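Local coordinates for protein (hdlp (histone deacetylase-like protein)) (Aquifex aeolicus, PDB 1C3P), which binds zinc and probably acts as a histone deacetylase-type enzyme, perhaps in acetoin degradation, at residues 120-125 and 289-294; 161-166 and 246-251; 178-183 and 205-210; 241-246 and 283-288. All blocks are in the same frame, centred on the assembly; numbering follows the deposited sequence.

Contact 1: residues 120-125 and 289-294; sequences GNVAFN and GVYLGG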
loop_
_atom_site.group_PDB
_atom_site.type_symbol
_atom_site.label_atom_id
_atom_site.label_comp_id
_atom_site.label_asym_id
_atom_site.label_seq_id
_atom_site.Cartn_x
_atom_site.Cartn_y
_atom_site.Cartn_z
ATOM N N GLY A 120 -10.360 -12.147 15.406
ATOM C CA GLY A 120 -11.349 -11.169 15.803
ATOM C C GLY A 120 -10.744 -9.841 16.197
ATOM O O GLY A 120 -11.445 -8.965 16.705
ATOM N N ASN A 121 -9.442 -9.675 15.994
ATOM C CA ASN A 121 -8.848 -8.398 16.335
ATOM C C ASN A 121 -8.629 -7.557 15.094
ATOM O O ASN A 121 -8.917 -8.001 13.989
ATOM C CB ASN A 121 -7.563 -8.607 17.122
ATOM C CG ASN A 121 -7.830 -9.310 18.442
ATOM O OD1 ASN A 121 -8.202 -10.479 18.463
ATOM N ND2 ASN A 121 -7.671 -8.597 19.534
ATOM N N VAL A 122 -8.173 -6.326 15.290
ATOM C CA VAL A 122 -7.942 -5.402 14.182
ATOM C C VAL A 122 -6.454 -5.179 14.046
ATOM O O VAL A 122 -5.772 -4.838 15.014
ATOM C CB VAL A 122 -8.646 -4.050 14.432
ATOM C CG1 VAL A 122 -8.288 -3.053 13.320
ATOM C CG2 VAL A 122 -10.151 -4.268 14.505
ATOM N N ALA A 123 -5.930 -5.355 12.839
ATOM C CA ALA A 123 -4.500 -5.206 12.677
ATOM C C ALA A 123 -4.109 -4.363 11.468
ATOM O O ALA A 123 -4.846 -4.256 10.489
ATOM C CB ALA A 123 -3.867 -6.575 12.575
ATOM N N PHE A 124 -2.925 -3.784 11.552
ATOM C CA PHE A 124 -2.381 -2.956 10.487
ATOM C C PHE A 124 -0.937 -3.370 10.235
ATOM O O PHE A 124 -0.115 -3.392 11.155
ATOM C CB PHE A 124 -2.445 -1.475 10.899
ATOM C CG PHE A 124 -1.809 -0.510 9.912
ATOM C CD1 PHE A 124 -1.918 -0.703 8.539
ATOM C CD2 PHE A 124 -1.184 0.659 10.370
ATOM C CE1 PHE A 124 -1.420 0.252 7.638
ATOM C CE2 PHE A 124 -0.685 1.627 9.465
ATOM C CZ PHE A 124 -0.806 1.417 8.106
ATOM N N ASN A 125 -0.645 -3.736 8.993
ATOM C CA ASN A 125 0.709 -4.075 8.602
ATOM C C ASN A 125 1.197 -3.008 7.623
ATOM O O ASN A 125 0.977 -3.113 6.417
ATOM C CB ASN A 125 0.774 -5.440 7.914
ATOM C CG ASN A 125 2.113 -5.663 7.270
ATOM O OD1 ASN A 125 3.117 -5.137 7.750
ATOM N ND2 ASN A 125 2.154 -6.456 6.180
ATOM N N GLY A 289 -11.852 -4.597 8.142
ATOM C CA GLY A 289 -11.127 -5.449 7.219
ATOM C C GLY A 289 -9.668 -5.541 7.626
ATOM O O GLY A 289 -9.315 -5.122 8.722
ATOM N N VAL A 290 -8.830 -6.083 6.745
ATOM C CA VAL A 290 -7.404 -6.233 7.004
ATOM C C VAL A 290 -6.723 -5.023 6.362
ATOM O O VAL A 290 -6.926 -4.755 5.171
ATOM C CB VAL A 290 -6.889 -7.568 6.383
ATOM C CG1 VAL A 290 -5.370 -7.728 6.577
ATOM C CG2 VAL A 290 -7.621 -8.744 7.047
ATOM N N TYR A 291 -5.929 -4.294 7.148
ATOM C CA TYR A 291 -5.263 -3.086 6.664
ATOM C C TYR A 291 -3.760 -3.228 6.394
ATOM O O TYR A 291 -2.988 -3.689 7.245
ATOM C CB TYR A 291 -5.517 -1.953 7.656
ATOM C CG TYR A 291 -6.975 -1.873 8.053
ATOM C CD1 TYR A 291 -7.380 -2.065 9.380
ATOM C CD2 TYR A 291 -7.958 -1.675 7.091
ATOM C CE1 TYR A 291 -8.739 -2.063 9.731
ATOM C CE2 TYR A 291 -9.309 -1.673 7.427
ATOM C CZ TYR A 291 -9.695 -1.868 8.738
ATOM O OH TYR A 291 -11.039 -1.863 9.044
ATOM N N LEU A 292 -3.357 -2.797 5.203
ATOM C CA LEU A 292 -1.961 -2.893 4.774
ATOM C C LEU A 292 -1.417 -1.534 4.390
ATOM O O LEU A 292 -2.179 -0.626 4.068
ATOM C CB LEU A 292 -1.857 -3.810 3.542
ATOM C CG LEU A 292 -2.502 -5.197 3.597
ATOM C CD1 LEU A 292 -2.293 -5.906 2.229
ATOM C CD2 LEU A 292 -1.896 -6.000 4.720
ATOM N N GLY A 293 -0.088 -1.404 4.408
ATOM C CA GLY A 293 0.532 -0.152 4.017
ATOM C C GLY A 293 0.586 -0.112 2.496
ATOM O O GLY A 293 -0.242 -0.725 1.812
ATOM N N GLY A 294 1.562 0.600 1.955
ATOM C CA GLY A 294 1.679 0.678 0.514
ATOM C C GLY A 294 2.757 1.668 0.160
ATOM O O GLY A 294 3.532 2.063 1.026
HETATM O O HOH W 1 -7.228 -5.852 10.590
#
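Phe124 and Tyr291 pair across strands 122-125 and 290-292, parallel neighbours in the eight-stranded sheet of the arginase-like alpha/beta fold used by histone deacetylases. Phe124 holds CG anti to its backbone N (chi1 176°), and its ring offers an edge to the other strand: CD1 lies 3.4 Å from Tyr291 O, and CE1 3.7 Å from Leu292 C. Tyr291 instead has CG anti to its carbonyl carbon (chi1 -47°), and its ring runs back beside Val122, whose CG1 meets the ring edge at CE1, 3.8 Å away. The Tyr291 hydroxyl accepts from Gly289 N and also bonds Glu288. Leu313 of helix 299-314 packs on all three side chains. Asn125 and Leu292 occupy the opposite face, against helix 98-118, where Thr110 bonds Asn125 ND2. The backbones are joined by Asn125 N to Tyr291 O (2.9 Å, 169°) and by Gly293 N to Asn125 O (2.8 Å). Toward the strand starts, a water accepts from Ala123 N and donates to Gly289 O, its oxygen 2.9 Å from Gly289 O.

Contact 2: residues 161-166 and 246-251; sequences RILYID and FEPEVY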
loop_
_atom_site.group_PDB
_atom_site.type_symbol
_atom_site.label_atom_id
_atom_site.label_comp_id
_atom_site.label_asym_id
_atom_site.label_seq_id
_atom_site.Cartn_x
_atom_site.Cartn_y
_atom_site.Cartn_z
ATOM N N ARG A 161 -15.380 -15.138 -1.292
ATOM C CA ARG A 161 -15.715 -13.789 -1.751
ATOM C C ARG A 161 -14.803 -12.821 -1.020
ATOM O O ARG A 161 -15.114 -12.345 0.071
ATOM C CB ARG A 161 -17.178 -13.436 -1.457
ATOM C CG ARG A 161 -18.209 -14.266 -2.225
ATOM C CD ARG A 161 -19.612 -13.696 -2.023
ATOM N NE ARG A 161 -20.023 -13.660 -0.621
ATOM C CZ ARG A 161 -20.384 -14.723 0.099
ATOM N NH1 ARG A 161 -20.393 -15.933 -0.446
ATOM N NH2 ARG A 161 -20.729 -14.576 1.373
ATOM N N ILE A 162 -13.666 -12.527 -1.630
ATOM C CA ILE A 162 -12.685 -11.642 -1.007
ATOM C C ILE A 162 -12.554 -10.350 -1.805
ATOM O O ILE A 162 -12.414 -10.384 -3.009
ATOM C CB ILE A 162 -11.339 -12.376 -0.962
ATOM C CG1 ILE A 162 -11.526 -13.675 -0.176
ATOM C CG2 ILE A 162 -10.279 -11.498 -0.340
ATOM C CD1 ILE A 162 -10.405 -14.656 -0.307
ATOM N N LEU A 163 -12.609 -9.211 -1.127
ATOM C CA LEU A 163 -12.508 -7.936 -1.813
ATOM C C LEU A 163 -11.189 -7.297 -1.445
ATOM O O LEU A 163 -10.794 -7.329 -0.291
ATOM C CB LEU A 163 -13.660 -7.015 -1.380
ATOM C CG LEU A 163 -13.600 -5.525 -1.739
ATOM C CD1 LEU A 163 -13.682 -5.366 -3.257
ATOM C CD2 LEU A 163 -14.726 -4.775 -1.053
ATOM N N TYR A 164 -10.502 -6.745 -2.435
ATOM C CA TYR A 164 -9.248 -6.037 -2.195
ATOM C C TYR A 164 -9.449 -4.610 -2.703
ATOM O O TYR A 164 -9.886 -4.400 -3.838
ATOM C CB TYR A 164 -8.107 -6.698 -2.956
ATOM C CG TYR A 164 -6.800 -5.954 -2.826
ATOM C CD1 TYR A 164 -6.045 -5.982 -1.648
ATOM C CD2 TYR A 164 -6.325 -5.210 -3.894
ATOM C CE1 TYR A 164 -4.827 -5.269 -1.570
ATOM C CE2 TYR A 164 -5.149 -4.516 -3.827
ATOM C CZ TYR A 164 -4.402 -4.544 -2.683
ATOM O OH TYR A 164 -3.211 -3.845 -2.713
ATOM N N ILE A 165 -9.151 -3.622 -1.862
ATOM C CA ILE A 165 -9.310 -2.222 -2.243
ATOM C C ILE A 165 -7.928 -1.578 -2.140
ATOM O O ILE A 165 -7.271 -1.667 -1.102
ATOM C CB ILE A 165 -10.283 -1.493 -1.306
ATOM C CG1 ILE A 165 -11.650 -2.185 -1.335
ATOM C CG2 ILE A 165 -10.377 -0.028 -1.700
ATOM C CD1 ILE A 165 -12.591 -1.742 -0.202
ATOM N N ASP A 166 -7.507 -0.927 -3.215
ATOM C CA ASP A 166 -6.178 -0.335 -3.286
ATOM C C ASP A 166 -6.234 1.187 -3.441
ATOM O O ASP A 166 -6.555 1.720 -4.509
ATOM C CB ASP A 166 -5.426 -1.006 -4.462
ATOM C CG ASP A 166 -3.945 -0.663 -4.497
ATOM O OD1 ASP A 166 -3.624 0.525 -4.694
ATOM O OD2 ASP A 166 -3.108 -1.591 -4.328
ATOM N N PHE A 246 -20.953 -7.050 -5.455
ATOM C CA PHE A 246 -20.159 -7.997 -4.672
ATOM C C PHE A 246 -20.390 -7.845 -3.169
ATOM O O PHE A 246 -20.290 -6.745 -2.633
ATOM C CB PHE A 246 -18.678 -7.738 -5.003
ATOM C CG PHE A 246 -17.744 -8.859 -4.624
ATOM C CD1 PHE A 246 -17.722 -10.042 -5.351
ATOM C CD2 PHE A 246 -16.843 -8.698 -3.579
ATOM C CE1 PHE A 246 -16.806 -11.056 -5.047
ATOM C CE2 PHE A 246 -15.921 -9.705 -3.262
ATOM C CZ PHE A 246 -15.901 -10.879 -3.993
ATOM N N GLU A 247 -20.714 -8.946 -2.491
ATOM C CA GLU A 247 -20.915 -8.944 -1.033
ATOM C C GLU A 247 -19.733 -9.712 -0.438
ATOM O O GLU A 247 -19.777 -10.935 -0.295
ATOM C CB GLU A 247 -22.228 -9.639 -0.646
ATOM C CG GLU A 247 -23.504 -8.812 -0.848
ATOM C CD GLU A 247 -23.849 -8.542 -2.309
ATOM O OE1 GLU A 247 -23.037 -7.912 -3.017
ATOM O OE2 GLU A 247 -24.944 -8.958 -2.751
ATOM N N PRO A 248 -18.671 -8.994 -0.034
ATOM C CA PRO A 248 -17.468 -9.609 0.530
ATOM C C PRO A 248 -17.665 -10.370 1.830
ATOM O O PRO A 248 -18.468 -9.967 2.665
ATOM C CB PRO A 248 -16.541 -8.407 0.742
ATOM C CG PRO A 248 -17.067 -7.376 -0.247
ATOM C CD PRO A 248 -18.539 -7.528 0.010
ATOM N N GLU A 249 -16.924 -11.468 1.984
ATOM C CA GLU A 249 -16.943 -12.247 3.219
ATOM C C GLU A 249 -15.852 -11.597 4.046
ATOM O O GLU A 249 -15.857 -11.635 5.279
ATOM C CB GLU A 249 -16.556 -13.708 2.979
ATOM C CG GLU A 249 -17.537 -14.498 2.125
ATOM C CD GLU A 249 -17.119 -15.943 1.964
ATOM O OE1 GLU A 249 -15.974 -16.183 1.530
ATOM O OE2 GLU A 249 -17.935 -16.844 2.267
ATOM N N VAL A 250 -14.901 -10.998 3.340
ATOM C CA VAL A 250 -13.786 -10.337 3.989
ATOM C C VAL A 250 -13.094 -9.443 2.975
ATOM O O VAL A 250 -13.141 -9.724 1.788
ATOM C CB VAL A 250 -12.768 -11.378 4.541
ATOM C CG1 VAL A 250 -12.201 -12.236 3.424
ATOM C CG2 VAL A 250 -11.657 -10.665 5.258
ATOM N N TYR A 251 -12.481 -8.360 3.438
ATOM C CA TYR A 251 -11.781 -7.461 2.525
ATOM C C TYR A 251 -10.444 -6.986 3.100
ATOM O O TYR A 251 -10.242 -6.976 4.318
ATOM C CB TYR A 251 -12.667 -6.239 2.190
ATOM C CG TYR A 251 -12.643 -5.112 3.216
ATOM C CD1 TYR A 251 -11.666 -4.115 3.160
ATOM C CD2 TYR A 251 -13.589 -5.048 4.244
ATOM C CE1 TYR A 251 -11.627 -3.099 4.090
ATOM C CE2 TYR A 251 -13.559 -4.012 5.200
ATOM C CZ TYR A 251 -12.575 -3.052 5.114
ATOM O OH TYR A 251 -12.484 -2.040 6.046
HETATM O O HOH W 2 -20.354 -16.699 3.660
#
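A bend at chi3 (-59°) turns NE of Arg161 toward the backbone of 246-251, while Glu249, extended beyond CG (chi2 -178°), crosses the arginine side chain at about a right angle. Here the parallel strands 162-166 and 250-254 begin to pair in the central sheet of the deacetylase fold. Arg161 NE reaches Glu247 O at 2.8 Å, with the oxygen in the guanidinium plane. Glu249 CG lies over one guanidinium face, 3.3 Å from Arg161 NH2. The salt bridge from NH2 to Glu249 OE2 is long, 3.7 Å and well out of plane, and a water links the same two atoms; OE1 accepts Arg161 N as well as Lys160 N. An alanine in place of Arg161 would probably leave Glu247 O without its side-chain donor and the Glu249 carboxylate without its opposing charge. Further along, Leu163 CD2 packs 3.6 Å from Pro248 CG, and Ile162 CG1 lies 3.9 Å from Val250 CG1 on the other face. Leu163 N donates to Val250 O at 3.0 Å and 166°.

Contact 3: residues 178-183 and 205-210; sequences AFYDTD and LEEIGE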
loop_
_atom_site.group_PDB
_atom_site.type_symbol
_atom_site.label_atom_id
_atom_site.label_comp_id
_atom_site.label_asym_id
_atom_site.label_seq_id
_atom_site.Cartn_x
_atom_site.Cartn_y
_atom_site.Cartn_z
ATOM N N ALA A 178 -3.167 -11.267 -10.918
ATOM C CA ALA A 178 -3.344 -12.428 -10.050
ATOM C C ALA A 178 -4.778 -12.956 -9.927
ATOM O O ALA A 178 -5.001 -14.166 -9.800
ATOM C CB ALA A 178 -2.787 -12.115 -8.667
ATOM N N PHE A 179 -5.753 -12.059 -9.973
ATOM C CA PHE A 179 -7.143 -12.460 -9.810
ATOM C C PHE A 179 -8.052 -12.044 -10.940
ATOM O O PHE A 179 -9.279 -12.060 -10.799
ATOM C CB PHE A 179 -7.651 -11.881 -8.497
ATOM C CG PHE A 179 -6.795 -12.262 -7.343
ATOM C CD1 PHE A 179 -5.910 -11.345 -6.772
ATOM C CD2 PHE A 179 -6.779 -13.582 -6.903
ATOM C CE1 PHE A 179 -5.009 -11.747 -5.771
ATOM C CE2 PHE A 179 -5.881 -13.993 -5.906
ATOM C CZ PHE A 179 -4.994 -13.069 -5.343
ATOM N N TYR A 180 -7.439 -11.706 -12.064
ATOM C CA TYR A 180 -8.162 -11.234 -13.229
ATOM C C TYR A 180 -9.176 -12.249 -13.745
ATOM O O TYR A 180 -10.249 -11.883 -14.240
ATOM C CB TYR A 180 -7.170 -10.917 -14.344
ATOM C CG TYR A 180 -7.662 -9.837 -15.255
ATOM C CD1 TYR A 180 -7.761 -10.043 -16.626
ATOM C CD2 TYR A 180 -7.999 -8.572 -14.739
ATOM C CE1 TYR A 180 -8.176 -9.032 -17.467
ATOM C CE2 TYR A 180 -8.416 -7.552 -15.569
ATOM C CZ TYR A 180 -8.501 -7.790 -16.938
ATOM O OH TYR A 180 -8.903 -6.790 -17.776
ATOM N N ASP A 181 -8.805 -13.516 -13.607
ATOM C CA ASP A 181 -9.569 -14.679 -14.055
ATOM C C ASP A 181 -10.649 -15.264 -13.127
ATOM O O ASP A 181 -11.404 -16.158 -13.529
ATOM C CB ASP A 181 -8.540 -15.765 -14.428
ATOM C CG ASP A 181 -8.994 -17.160 -14.091
ATOM O OD1 ASP A 181 -9.281 -17.424 -12.903
ATOM O OD2 ASP A 181 -9.047 -18.005 -15.008
ATOM N N THR A 182 -10.748 -14.777 -11.898
ATOM C CA THR A 182 -11.731 -15.349 -10.989
ATOM C C THR A 182 -12.792 -14.409 -10.453
ATOM O O THR A 182 -12.574 -13.211 -10.333
ATOM C CB THR A 182 -11.029 -16.030 -9.775
ATOM O OG1 THR A 182 -12.014 -16.558 -8.888
ATOM C CG2 THR A 182 -10.172 -15.028 -9.002
ATOM N N ASP A 183 -13.941 -14.972 -10.109
ATOM C CA ASP A 183 -15.033 -14.189 -9.558
ATOM C C ASP A 183 -15.048 -14.348 -8.040
ATOM O O ASP A 183 -15.950 -13.863 -7.364
ATOM C CB ASP A 183 -16.368 -14.647 -10.169
ATOM C CG ASP A 183 -16.728 -16.073 -9.792
ATOM O OD1 ASP A 183 -15.831 -16.939 -9.806
ATOM O OD2 ASP A 183 -17.916 -16.335 -9.497
ATOM N N LEU A 205 -9.589 1.942 -17.267
ATOM C CA LEU A 205 -10.971 1.672 -16.883
ATOM C C LEU A 205 -11.618 0.488 -17.575
ATOM O O LEU A 205 -12.465 -0.171 -16.988
ATOM C CB LEU A 205 -11.816 2.929 -17.113
ATOM C CG LEU A 205 -13.320 2.869 -16.848
ATOM C CD1 LEU A 205 -13.593 2.515 -15.400
ATOM C CD2 LEU A 205 -13.915 4.220 -17.196
ATOM N N GLU A 206 -11.205 0.194 -18.807
ATOM C CA GLU A 206 -11.819 -0.911 -19.551
ATOM C C GLU A 206 -11.335 -2.295 -19.137
ATOM O O GLU A 206 -11.833 -3.302 -19.642
ATOM C CB GLU A 206 -11.593 -0.727 -21.056
ATOM C CG GLU A 206 -11.533 0.727 -21.473
ATOM C CD GLU A 206 -10.236 1.369 -21.016
ATOM O OE1 GLU A 206 -10.150 2.610 -20.969
ATOM O OE2 GLU A 206 -9.292 0.607 -20.712
ATOM N N GLU A 207 -10.353 -2.359 -18.242
ATOM C CA GLU A 207 -9.851 -3.652 -17.774
ATOM C C GLU A 207 -10.769 -4.111 -16.645
ATOM O O GLU A 207 -10.579 -3.729 -15.483
ATOM C CB GLU A 207 -8.406 -3.505 -17.275
ATOM C CG GLU A 207 -7.403 -3.229 -18.400
ATOM C CD GLU A 207 -6.215 -2.442 -17.920
ATOM O OE1 GLU A 207 -5.743 -2.701 -16.797
ATOM O OE2 GLU A 207 -5.739 -1.576 -18.674
ATOM N N ILE A 208 -11.759 -4.940 -16.981
ATOM C CA ILE A 208 -12.709 -5.396 -15.977
ATOM C C ILE A 208 -12.652 -6.892 -15.715
ATOM O O ILE A 208 -13.569 -7.463 -15.147
ATOM C CB ILE A 208 -14.161 -4.980 -16.363
ATOM C CG1 ILE A 208 -14.235 -3.469 -16.580
ATOM C CG2 ILE A 208 -15.128 -5.343 -15.256
ATOM C CD1 ILE A 208 -15.597 -2.964 -16.986
ATOM N N GLY A 209 -11.569 -7.539 -16.120
ATOM C CA GLY A 209 -11.483 -8.961 -15.861
ATOM C C GLY A 209 -11.616 -9.777 -17.127
ATOM O O GLY A 209 -11.777 -9.221 -18.217
ATOM N N GLU A 210 -11.608 -11.094 -16.955
ATOM C CA GLU A 210 -11.649 -12.033 -18.065
ATOM C C GLU A 210 -12.325 -13.325 -17.605
ATOM O O GLU A 210 -12.207 -13.726 -16.436
ATOM C CB GLU A 210 -10.196 -12.297 -18.454
ATOM C CG GLU A 210 -9.909 -13.005 -19.741
ATOM C CD GLU A 210 -8.406 -13.056 -19.989
ATOM O OE1 GLU A 210 -7.683 -13.630 -19.142
ATOM O OE2 GLU A 210 -7.948 -12.510 -21.019
#
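Glu207 is the first residue of 205-210 to meet Tyr180, whose hydroxyl OH lies 3.3 Å from Glu207 CA and 3.4 Å from Glu207 CB. The glutamate's chain runs extended beyond CG, and its carboxylate is occupied by other partners: OE1 by Gly203 N and by Gln176 NE2 of helix 173-179, OE2 by Phe204 N. Ile208 turns its side chain away from Tyr180. Gly209 then passes over the aromatic ring, its CA 3.4 Å from the ring centroid and 15° off the normal, a CH-pi contact centred on the face. Its N lies 3.2 Å from Tyr180 CZ. The backbone here (phi 109°) calls for glycine, since a CB would jam against the preceding carbonyl O and lie near Tyr180 O. Tyr180 lies in a type I beta turn, Phe179 to Thr182, at the end of helix 173-179 and ahead of strand 185-192; the contact thus fastens this turn to the surface loop between strands 185-192 and 217-222. At Glu210 the backbone N donates to Tyr180 O at 3.1 Å (145°) from above the carbonyl plane. An alanine in place of Tyr180 would probably open a gap beside Gly209 and remove the ring-face contact, leaving the Glu210 N to Tyr180 O bond between the two segments. The Glu210 side chain, extended, crosses Tyr180 at about a right angle, its CB 3.8 Å from CD1.

Contact 4: residues 241-246 and 283-288; sequences IVKEVF and REVFGE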
loop_
_atom_site.group_PDB
_atom_site.type_symbol
_atom_site.label_atom_id
_atom_site.label_comp_id
_atom_site.label_asym_id
_atom_site.label_seq_id
_atom_site.Cartn_x
_atom_site.Cartn_y
_atom_site.Cartn_z
ATOM N N ILE A 241 -20.527 0.934 -6.560
ATOM C CA ILE A 241 -20.517 0.031 -7.698
ATOM C C ILE A 241 -20.146 -1.372 -7.236
ATOM O O ILE A 241 -20.767 -2.357 -7.637
ATOM C CB ILE A 241 -19.500 0.490 -8.779
ATOM C CG1 ILE A 241 -19.957 1.812 -9.392
ATOM C CG2 ILE A 241 -19.350 -0.596 -9.867
ATOM C CD1 ILE A 241 -18.989 2.395 -10.412
ATOM N N VAL A 242 -19.130 -1.463 -6.382
ATOM C CA VAL A 242 -18.698 -2.756 -5.887
ATOM C C VAL A 242 -19.784 -3.376 -5.015
ATOM O O VAL A 242 -20.154 -4.537 -5.202
ATOM C CB VAL A 242 -17.414 -2.636 -5.045
ATOM C CG1 VAL A 242 -17.063 -3.989 -4.441
ATOM C CG2 VAL A 242 -16.259 -2.121 -5.915
ATOM N N LYS A 243 -20.288 -2.587 -4.072
ATOM C CA LYS A 243 -21.316 -3.069 -3.164
ATOM C C LYS A 243 -22.531 -3.624 -3.889
ATOM O O LYS A 243 -23.106 -4.621 -3.457
ATOM C CB LYS A 243 -21.776 -1.965 -2.211
ATOM C CG LYS A 243 -22.887 -2.441 -1.275
ATOM C CD LYS A 243 -23.557 -1.307 -0.507
ATOM C CE LYS A 243 -22.621 -0.630 0.469
ATOM N NZ LYS A 243 -23.331 0.458 1.205
ATOM N N GLU A 244 -22.927 -3.007 -4.994
ATOM C CA GLU A 244 -24.109 -3.505 -5.701
ATOM C C GLU A 244 -23.885 -4.822 -6.436
ATOM O O GLU A 244 -24.841 -5.512 -6.783
ATOM C CB GLU A 244 -24.628 -2.466 -6.699
ATOM C CG GLU A 244 -24.972 -1.116 -6.072
ATOM C CD GLU A 244 -25.677 -0.177 -7.042
ATOM O OE1 GLU A 244 -25.880 1.009 -6.690
ATOM O OE2 GLU A 244 -26.043 -0.632 -8.150
ATOM N N VAL A 245 -22.628 -5.175 -6.662
ATOM C CA VAL A 245 -22.295 -6.392 -7.385
ATOM C C VAL A 245 -21.545 -7.447 -6.574
ATOM O O VAL A 245 -21.529 -8.618 -6.945
ATOM C CB VAL A 245 -21.434 -6.055 -8.626
ATOM C CG1 VAL A 245 -20.969 -7.329 -9.316
ATOM C CG2 VAL A 245 -22.242 -5.214 -9.593
ATOM N N PHE A 246 -20.953 -7.050 -5.455
ATOM C CA PHE A 246 -20.159 -7.997 -4.672
ATOM C C PHE A 246 -20.390 -7.845 -3.169
ATOM O O PHE A 246 -20.290 -6.745 -2.633
ATOM C CB PHE A 246 -18.678 -7.738 -5.003
ATOM C CG PHE A 246 -17.744 -8.859 -4.624
ATOM C CD1 PHE A 246 -17.722 -10.042 -5.351
ATOM C CD2 PHE A 246 -16.843 -8.698 -3.579
ATOM C CE1 PHE A 246 -16.806 -11.056 -5.047
ATOM C CE2 PHE A 246 -15.921 -9.705 -3.262
ATOM C CZ PHE A 246 -15.901 -10.879 -3.993
ATOM N N ARG A 283 -14.516 1.765 5.794
ATOM C CA ARG A 283 -15.014 1.043 6.959
ATOM C C ARG A 283 -16.521 1.216 7.156
ATOM O O ARG A 283 -17.195 0.299 7.628
ATOM C CB ARG A 283 -14.266 1.500 8.202
ATOM C CG ARG A 283 -12.778 1.153 8.177
ATOM C CD ARG A 283 -12.037 1.865 9.282
ATOM N NE ARG A 283 -12.381 1.354 10.601
ATOM C CZ ARG A 283 -12.295 2.066 11.717
ATOM N NH1 ARG A 283 -11.881 3.329 11.673
ATOM N NH2 ARG A 283 -12.607 1.510 12.878
ATOM N N GLU A 284 -17.050 2.382 6.804
ATOM C CA GLU A 284 -18.488 2.605 6.957
ATOM C C GLU A 284 -19.260 1.785 5.946
ATOM O O GLU A 284 -20.400 1.406 6.190
ATOM C CB GLU A 284 -18.849 4.071 6.753
ATOM C CG GLU A 284 -18.189 5.003 7.726
ATOM C CD GLU A 284 -18.514 6.444 7.426
ATOM O OE1 GLU A 284 -18.228 6.892 6.295
ATOM O OE2 GLU A 284 -19.054 7.125 8.321
ATOM N N VAL A 285 -18.641 1.517 4.801
ATOM C CA VAL A 285 -19.312 0.753 3.765
ATOM C C VAL A 285 -19.155 -0.742 3.983
ATOM O O VAL A 285 -20.120 -1.489 3.873
ATOM C CB VAL A 285 -18.771 1.097 2.350
ATOM C CG1 VAL A 285 -19.467 0.242 1.302
ATOM C CG2 VAL A 285 -18.996 2.578 2.038
ATOM N N PHE A 286 -17.943 -1.188 4.303
ATOM C CA PHE A 286 -17.734 -2.613 4.484
ATOM C C PHE A 286 -17.385 -3.126 5.874
ATOM O O PHE A 286 -17.130 -4.322 6.051
ATOM C CB PHE A 286 -16.685 -3.108 3.482
ATOM C CG PHE A 286 -17.138 -3.051 2.055
ATOM C CD1 PHE A 286 -16.655 -2.072 1.189
ATOM C CD2 PHE A 286 -18.086 -3.963 1.579
ATOM C CE1 PHE A 286 -17.106 -2.001 -0.127
ATOM C CE2 PHE A 286 -18.545 -3.900 0.263
ATOM C CZ PHE A 286 -18.056 -2.918 -0.592
ATOM N N GLY A 287 -17.392 -2.243 6.863
ATOM C CA GLY A 287 -17.058 -2.676 8.205
ATOM C C GLY A 287 -15.561 -2.841 8.329
ATOM O O GLY A 287 -14.798 -2.242 7.560
ATOM N N GLU A 288 -15.133 -3.659 9.286
ATOM C CA GLU A 288 -13.709 -3.887 9.506
ATOM C C GLU A 288 -13.091 -4.883 8.526
ATOM O O GLU A 288 -13.716 -5.878 8.137
ATOM C CB GLU A 288 -13.455 -4.384 10.928
ATOM C CG GLU A 288 -13.780 -3.372 12.029
ATOM C CD GLU A 288 -13.016 -2.068 11.878
ATOM O OE1 GLU A 288 -11.779 -2.109 11.695
ATOM O OE2 GLU A 288 -13.650 -0.996 11.957
#
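Phe286 and Val242 form the buried part of this contact, where the last turns of helices 272-286 and 228-245 come together in ordinary van der Waals contact. The Phe286 side chain crosses Val242 at about a right angle and brings CZ to 4.1 Å from Val242 CG1. The ring turns its edge to the other helix: Lys243 N lies near the ring plane, 4.1 Å from Phe286 CZ, and Lys243 CB is 4.2 Å from the same CZ. Leu163 of strand 162-166 touches both Val242 and Phe286, and Leu239 also packs on Phe286, so the helices meet above the sheet they flank. Within 283-288 itself, Val285 CG1 lies over one face of the Phe286 ring, 3.5 Å above its plane and offset toward the rim.

The outer, exposed side is thinner, yet it holds the one tight touch. Lys243 leaves its helix with CG anti to the backbone N (chi1 178°) and bends at chi3 (-66°), and its aliphatic part crosses Val285 obliquely. Lys243 CE approaches Val285 CG1 to 3.4 Å, closer than usual for two carbons, but this is a single narrow touch on an exposed lysine. No hydrogen bond or salt bridge joins the two segments, so the contact probably depends on apolar packing and burial, with the lysine contributing its methylenes while its ammonium group makes no hydrogen bond or salt bridge to 283-288.

Contacts 1 and 2 belong to one sheet, their centres 14 Å apart, and Val290 N probably bonds Tyr251 O (2.9 Å) where their strands adjoin. Contact 4 lies closest to contact 2, with centres 8 Å apart; the two share Phe246, and Tyr251 OH reaches Gly287 O at 2.8 Å. Contact 3 is peripheral, 24 Å from contact 1 between centres, but Asp183 O packs 3.7 Å from Phe246 CE1. The zinc ligands, with no zinc bound in this model, are nearest contacts 1 and 2: Gly293 lies about 8 Å from the side chain of Asp168 and about 10 Å from that of Asp258, and the side chain of Ile165 about 10 Å from that of Asp168.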